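Local coordinates for protein peptidase, M20/M25/M40 family (Staphylococcus aureus, PDB 4EWT) that probably hydrolyses amide bonds, perhaps of N-acylated amino acids, as a manganese-binding amidohydrolase of the M20/M25/M40 family, at residues Arg21-His26 and Ala37-Glu42; Glu13-Glu18 and Met112-Glu117. All coordinates share one frame; numbering follows the deposited sequence.

Read from the N terminus, helix 13-25 serves both contacts with different turns: its first turns carry residues 13-18 of contact 2, its last residues 21-26 of contact 1. Contact 1 closes the shorter loop, returning after ten intervening residues to helix 34-43. Contact 2 closes a much longer one, since 93 residues, including that helix and the first strands of the mixed sheet, pass before helix 105-120 arrives. The short loop therefore lies wholly within the long one, and the two do not cross. Their centres are 12 Å apart, and Leu113 joins them by packing on Tyr39 and Ile40. Three helices of the metal-binding domain are thus tied together.

Contact 1 of 2, residues Arg21-His26 and Ala37-Glu42; sequences RYLHQH and AKYIAE
Tyr22 and Tyr39 meet ring against ring where the end of helix 13-25 packs on helix 34-43, two helices joined by a short connection in the metal-binding alpha/beta domain of this M20-family fold. The ring planes are tilted by only 20°, yet they are slid so far apart, with centroids 4.9 Å from each other, that little overlap remains. What touches is one side of the Tyr22 ring: CD2 lies over a face of Tyr39, toward its rim, while Tyr22 CE2, further out, comes within 3.5 Å of Tyr39 CD1. Both tyrosines hold CG anti to the backbone N (chi1 177° in each), which sends each ring across the gap between the helices. Leu23 adds the buried part of the contact. Its CB does not point straight at the other helix, but the CD2 branch reaches the CD2-CE2 side of Tyr39, so that the one ring receives both an aromatic and an aliphatic neighbour. The Leu23 side chain, about 14 Å from a bound manganese ion, also packs on Asp106 and Thr109 of helix 105-120, whereas Tyr22 is exposed. On a face of the Tyr22 ring, offset toward its rim, His26 ND1 sits 3.5 Å above the plane.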
loop_
_atom_site.group_PDB
_atom_site.type_symbol
_atom_site.label_atom_id
_atom_site.label_comp_id
_atom_site.label_asym_id
_atom_site.label_seq_id
_atom_site.Cartn_x
_atom_site.Cartn_y
_atom_site.Cartn_z
ATOM N N ARG A 21 -24.559 -45.147 3.711
ATOM C CA ARG A 21 -23.611 -45.734 2.777
ATOM C C ARG A 21 -24.147 -45.796 1.354
ATOM O O ARG A 21 -23.430 -45.466 0.408
ATOM C CB ARG A 21 -23.188 -47.116 3.264
ATOM C CG ARG A 21 -22.405 -47.049 4.556
ATOM C CD ARG A 21 -21.895 -48.398 5.000
ATOM N NE ARG A 21 -21.192 -48.267 6.272
ATOM C CZ ARG A 21 -20.398 -49.190 6.801
ATOM N NH1 ARG A 21 -20.179 -50.337 6.167
ATOM N NH2 ARG A 21 -19.814 -48.956 7.969
ATOM N N TYR A 22 -25.405 -46.209 1.204
ATOM C CA TYR A 22 -26.055 -46.164 -0.101
ATOM C C TYR A 22 -26.084 -44.737 -0.675
ATOM O O TYR A 22 -25.784 -44.535 -1.853
ATOM C CB TYR A 22 -27.474 -46.747 -0.052
ATOM C CG TYR A 22 -28.164 -46.632 -1.392
ATOM C CD1 TYR A 22 -28.009 -47.619 -2.366
ATOM C CD2 TYR A 22 -28.928 -45.504 -1.709
ATOM C CE1 TYR A 22 -28.626 -47.503 -3.610
ATOM C CE2 TYR A 22 -29.539 -45.375 -2.951
ATOM C CZ TYR A 22 -29.387 -46.374 -3.892
ATOM O OH TYR A 22 -30.001 -46.240 -5.117
ATOM N N LEU A 23 -26.451 -43.763 0.157
ATOM C CA LEU A 23 -26.526 -42.369 -0.283
ATOM C C LEU A 23 -25.147 -41.772 -0.558
ATOM O O LEU A 23 -24.990 -40.953 -1.465
ATOM C CB LEU A 23 -27.262 -41.511 0.742
ATOM C CG LEU A 23 -28.758 -41.740 0.938
ATOM C CD1 LEU A 23 -29.211 -41.025 2.200
ATOM C CD2 LEU A 23 -29.551 -41.271 -0.273
ATOM N N HIS A 24 -24.162 -42.185 0.239
ATOM C CA HIS A 24 -22.775 -41.780 0.062
ATOM C C HIS A 24 -22.243 -42.236 -1.301
ATOM O O HIS A 24 -21.467 -41.520 -1.949
ATOM C CB HIS A 24 -21.908 -42.354 1.188
ATOM C CG HIS A 24 -20.564 -41.705 1.301
ATOM N ND1 HIS A 24 -20.359 -40.542 2.012
ATOM C CD2 HIS A 24 -19.361 -42.050 0.786
ATOM C CE1 HIS A 24 -19.086 -40.196 1.927
ATOM N NE2 HIS A 24 -18.458 -41.097 1.193
ATOM N N GLN A 25 -22.682 -43.425 -1.717
ATOM C CA GLN A 25 -22.309 -44.045 -2.989
ATOM C C GLN A 25 -22.926 -43.371 -4.210
ATOM O O GLN A 25 -22.359 -43.431 -5.312
ATOM C CB GLN A 25 -22.707 -45.535 -2.994
ATOM C CG GLN A 25 -21.524 -46.493 -2.991
ATOM C CD GLN A 25 -21.920 -47.960 -3.103
ATOM O OE1 GLN A 25 -23.034 -48.301 -3.509
ATOM N NE2 GLN A 25 -20.995 -48.836 -2.742
ATOM N N HIS A 26 -24.093 -42.756 -4.019
ATOM C CA HIS A 26 -24.832 -42.150 -5.128
ATOM C C HIS A 26 -25.072 -40.656 -4.918
ATOM O O HIS A 26 -26.222 -40.208 -4.969
ATOM C CB HIS A 26 -26.171 -42.870 -5.353
ATOM C CG HIS A 26 -26.043 -44.220 -5.989
ATOM N ND1 HIS A 26 -26.265 -45.393 -5.297
ATOM C CD2 HIS A 26 -25.731 -44.584 -7.256
ATOM C CE1 HIS A 26 -26.094 -46.422 -6.111
ATOM N NE2 HIS A 26 -25.768 -45.958 -7.306
ATOM N N ALA A 37 -33.628 -37.380 -4.339
ATOM C CA ALA A 37 -35.008 -36.967 -4.053
ATOM C C ALA A 37 -36.025 -38.100 -4.260
ATOM O O ALA A 37 -36.967 -38.237 -3.485
ATOM C CB ALA A 37 -35.394 -35.755 -4.881
ATOM N N LYS A 38 -35.831 -38.896 -5.311
ATOM C CA LYS A 38 -36.694 -40.051 -5.572
ATOM C C LYS A 38 -36.529 -41.148 -4.525
ATOM O O LYS A 38 -37.515 -41.765 -4.121
ATOM C CB LYS A 38 -36.460 -40.611 -6.976
ATOM C CG LYS A 38 -37.365 -39.998 -8.041
ATOM C CD LYS A 38 -37.019 -40.478 -9.462
ATOM C CE LYS A 38 -37.279 -41.966 -9.647
ATOM N NZ LYS A 38 -37.342 -42.359 -11.089
ATOM N N TYR A 39 -35.290 -41.381 -4.089
ATOM C CA TYR A 39 -34.997 -42.361 -3.041
ATOM C C TYR A 39 -35.646 -42.014 -1.689
ATOM O O TYR A 39 -36.113 -42.898 -0.972
ATOM C CB TYR A 39 -33.485 -42.510 -2.876
ATOM C CG TYR A 39 -33.073 -43.445 -1.758
ATOM C CD1 TYR A 39 -32.895 -44.808 -1.995
ATOM C CD2 TYR A 39 -32.856 -42.969 -0.467
ATOM C CE1 TYR A 39 -32.508 -45.669 -0.975
ATOM C CE2 TYR A 39 -32.473 -43.821 0.557
ATOM C CZ TYR A 39 -32.299 -45.165 0.296
ATOM O OH TYR A 39 -31.917 -46.007 1.309
ATOM N N ILE A 40 -35.658 -40.726 -1.356
ATOM C CA ILE A 40 -36.241 -40.234 -0.110
ATOM C C ILE A 40 -37.764 -40.390 -0.122
ATOM O O ILE A 40 -38.343 -40.874 0.854
ATOM C CB ILE A 40 -35.822 -38.753 0.170
ATOM C CG1 ILE A 40 -34.328 -38.674 0.506
ATOM C CG2 ILE A 40 -36.657 -38.142 1.299
ATOM C CD1 ILE A 40 -33.718 -37.282 0.331
ATOM N N ALA A 41 -38.408 -39.993 -1.220
ATOM C CA ALA A 41 -39.859 -40.178 -1.388
ATOM C C ALA A 41 -40.237 -41.663 -1.408
ATOM O O ALA A 41 -41.301 -42.057 -0.907
ATOM C CB ALA A 41 -40.350 -39.487 -2.655
ATOM N N GLU A 42 -39.387 -42.499 -1.959
ATOM C CA GLU A 42 -39.643 -43.908 -1.946
ATOM C C GLU A 42 -39.474 -44.494 -0.575
ATOM O O GLU A 42 -40.188 -45.402 -0.252
ATOM C CB GLU A 42 -38.778 -44.664 -2.933
ATOM C CG GLU A 42 -37.366 -44.506 -2.652
ATOM C CD GLU A 42 -36.635 -45.750 -2.245
ATOM O OE1 GLU A 42 -36.349 -45.896 -1.038
ATOM O OE2 GLU A 42 -36.277 -46.541 -3.146
#

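Contact 2 of 2, residues Glu13-Glu18 and Met112-Glu117; sequences EGKMIE and MLVLAE
Lys15 leans across to helix 105-120 and can be followed atom by atom toward Glu117. Its CB points at the partner helix, and with CG anti to the backbone N (chi1 -170°) the chain sets out over Val114, where CG lies 4.2 Å from Val114 CG2. From CG on the chain bends, at chi3 and again at chi4, and CE comes up to the carboxylate, 3.3 Å from Glu117 OE2. At the tip, NZ makes a weak hydrogen bond of 3.2 Å to that same OE2 within a salt bridge, the extended Glu117 side chain coming from the opposite direction. The stronger partner of Glu117 OE2 is Lys47, and Lys12 bridges to OE1, so three lysines gather round one anion and would be expected to favour its charged form. Segments 13-18 and 112-117 run roughly antiparallel, their axes at 143° and 9.5 Å apart at closest approach, on the alpha/beta domain of the metallopeptidase fold, where helix 105-120 packs against strand 129-135 of the mixed sheet. Deeper between them, the side chains of Met16 and Val114 cross at about a right angle. Met16 CG rests 3.7 Å from Val114 CG2, and the terminal CE reaches the other branch, 3.8 Å from Val114 CG1.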
loop_
_atom_site.group_PDB
_atom_site.type_symbol
_atom_site.label_atom_id
_atom_site.label_comp_id
_atom_site.label_asym_id
_atom_site.label_seq_id
_atom_site.Cartn_x
_atom_site.Cartn_y
_atom_site.Cartn_z
ATOM N N GLU A 13 -30.114 -48.737 14.408
ATOM C CA GLU A 13 -28.828 -48.089 14.115
ATOM C C GLU A 13 -28.250 -48.638 12.813
ATOM O O GLU A 13 -27.809 -47.864 11.951
ATOM C CB GLU A 13 -27.827 -48.248 15.269
ATOM C CG GLU A 13 -26.528 -47.448 15.071
ATOM C CD GLU A 13 -25.536 -47.558 16.234
ATOM O OE1 GLU A 13 -25.704 -48.432 17.113
ATOM O OE2 GLU A 13 -24.571 -46.754 16.263
ATOM N N GLY A 14 -28.293 -49.966 12.670
ATOM C CA GLY A 14 -27.811 -50.663 11.472
ATOM C C GLY A 14 -28.429 -50.161 10.176
ATOM O O GLY A 14 -27.752 -50.068 9.147
ATOM N N LYS A 15 -29.694 -49.809 10.243
ATOM C CA LYS A 15 -30.417 -49.292 9.116
ATOM C C LYS A 15 -29.931 -47.871 8.718
ATOM O O LYS A 15 -29.847 -47.551 7.556
ATOM C CB LYS A 15 -31.908 -49.294 9.449
ATOM C CG LYS A 15 -32.856 -49.019 8.346
ATOM C CD LYS A 15 -34.233 -49.438 8.787
ATOM C CE LYS A 15 -35.354 -48.565 8.292
ATOM N NZ LYS A 15 -36.222 -49.088 7.213
ATOM N N MET A 16 -29.660 -47.035 9.701
ATOM C CA MET A 16 -29.135 -45.677 9.442
ATOM C C MET A 16 -27.810 -45.765 8.695
ATOM O O MET A 16 -27.581 -45.045 7.725
ATOM C CB MET A 16 -28.896 -44.907 10.744
ATOM C CG MET A 16 -30.091 -44.798 11.663
ATOM S SD MET A 16 -29.650 -43.936 13.178
ATOM C CE MET A 16 -31.182 -44.063 14.089
ATOM N N ILE A 17 -26.955 -46.673 9.163
ATOM C CA ILE A 17 -25.617 -46.873 8.626
ATOM C C ILE A 17 -25.683 -47.369 7.180
ATOM O O ILE A 17 -25.028 -46.806 6.297
ATOM C CB ILE A 17 -24.798 -47.808 9.546
ATOM C CG1 ILE A 17 -24.513 -47.099 10.875
ATOM C CG2 ILE A 17 -23.496 -48.254 8.872
ATOM C CD1 ILE A 17 -24.096 -48.019 12.006
ATOM N N GLU A 18 -26.495 -48.401 6.954
ATOM C CA GLU A 18 -26.764 -48.945 5.622
ATOM C C GLU A 18 -27.318 -47.880 4.662
ATOM O O GLU A 18 -26.943 -47.833 3.490
ATOM C CB GLU A 18 -27.727 -50.132 5.755
ATOM C CG GLU A 18 -28.417 -50.595 4.483
ATOM C CD GLU A 18 -29.700 -51.333 4.790
ATOM O OE1 GLU A 18 -29.642 -52.559 5.020
ATOM O OE2 GLU A 18 -30.771 -50.684 4.820
ATOM N N MET A 112 -32.308 -38.900 9.717
ATOM C CA MET A 112 -33.622 -38.272 9.636
ATOM C C MET A 112 -34.685 -39.219 9.074
ATOM O O MET A 112 -35.820 -39.237 9.553
ATOM C CB MET A 112 -33.564 -36.992 8.796
ATOM C CG MET A 112 -34.881 -36.217 8.789
ATOM S SD MET A 112 -35.347 -35.601 10.434
ATOM C CE MET A 112 -34.243 -34.169 10.534
ATOM N N LEU A 113 -34.325 -39.998 8.055
ATOM C CA LEU A 113 -35.274 -40.965 7.496
ATOM C C LEU A 113 -35.695 -41.984 8.553
ATOM O O LEU A 113 -36.886 -42.275 8.699
ATOM C CB LEU A 113 -34.704 -41.676 6.256
ATOM C CG LEU A 113 -34.507 -40.896 4.952
ATOM C CD1 LEU A 113 -33.736 -41.765 3.984
ATOM C CD2 LEU A 113 -35.823 -40.428 4.319
ATOM N N VAL A 114 -34.727 -42.497 9.302
ATOM C CA VAL A 114 -34.999 -43.500 10.334
ATOM C C VAL A 114 -35.696 -42.893 11.565
ATOM O O VAL A 114 -36.549 -43.534 12.183
ATOM C CB VAL A 114 -33.709 -44.284 10.717
ATOM C CG1 VAL A 114 -33.983 -45.288 11.834
ATOM C CG2 VAL A 114 -33.143 -44.997 9.497
ATOM N N LEU A 115 -35.354 -41.657 11.906
ATOM C CA LEU A 115 -36.051 -40.968 12.982
ATOM C C LEU A 115 -37.506 -40.691 12.608
ATOM O O LEU A 115 -38.397 -40.831 13.442
ATOM C CB LEU A 115 -35.346 -39.668 13.345
ATOM C CG LEU A 115 -36.081 -38.748 14.336
ATOM C CD1 LEU A 115 -36.279 -39.413 15.688
ATOM C CD2 LEU A 115 -35.318 -37.443 14.494
ATOM N N ALA A 116 -37.736 -40.285 11.360
ATOM C CA ALA A 116 -39.079 -39.946 10.900
ATOM C C ALA A 116 -39.999 -41.167 10.922
ATOM O O ALA A 116 -41.133 -41.087 11.402
ATOM C CB ALA A 116 -39.030 -39.327 9.516
ATOM N N GLU A 117 -39.490 -42.288 10.413
ATOM C CA GLU A 117 -40.160 -43.588 10.494
ATOM C C GLU A 117 -40.536 -43.907 11.936
ATOM O O GLU A 117 -41.673 -44.317 12.221
ATOM C CB GLU A 117 -39.241 -44.682 9.933
ATOM C CG GLU A 117 -39.732 -46.118 10.183
ATOM C CD GLU A 117 -38.733 -47.167 9.718
ATOM O OE1 GLU A 117 -38.427 -48.093 10.495
ATOM O OE2 GLU A 117 -38.245 -47.065 8.578
#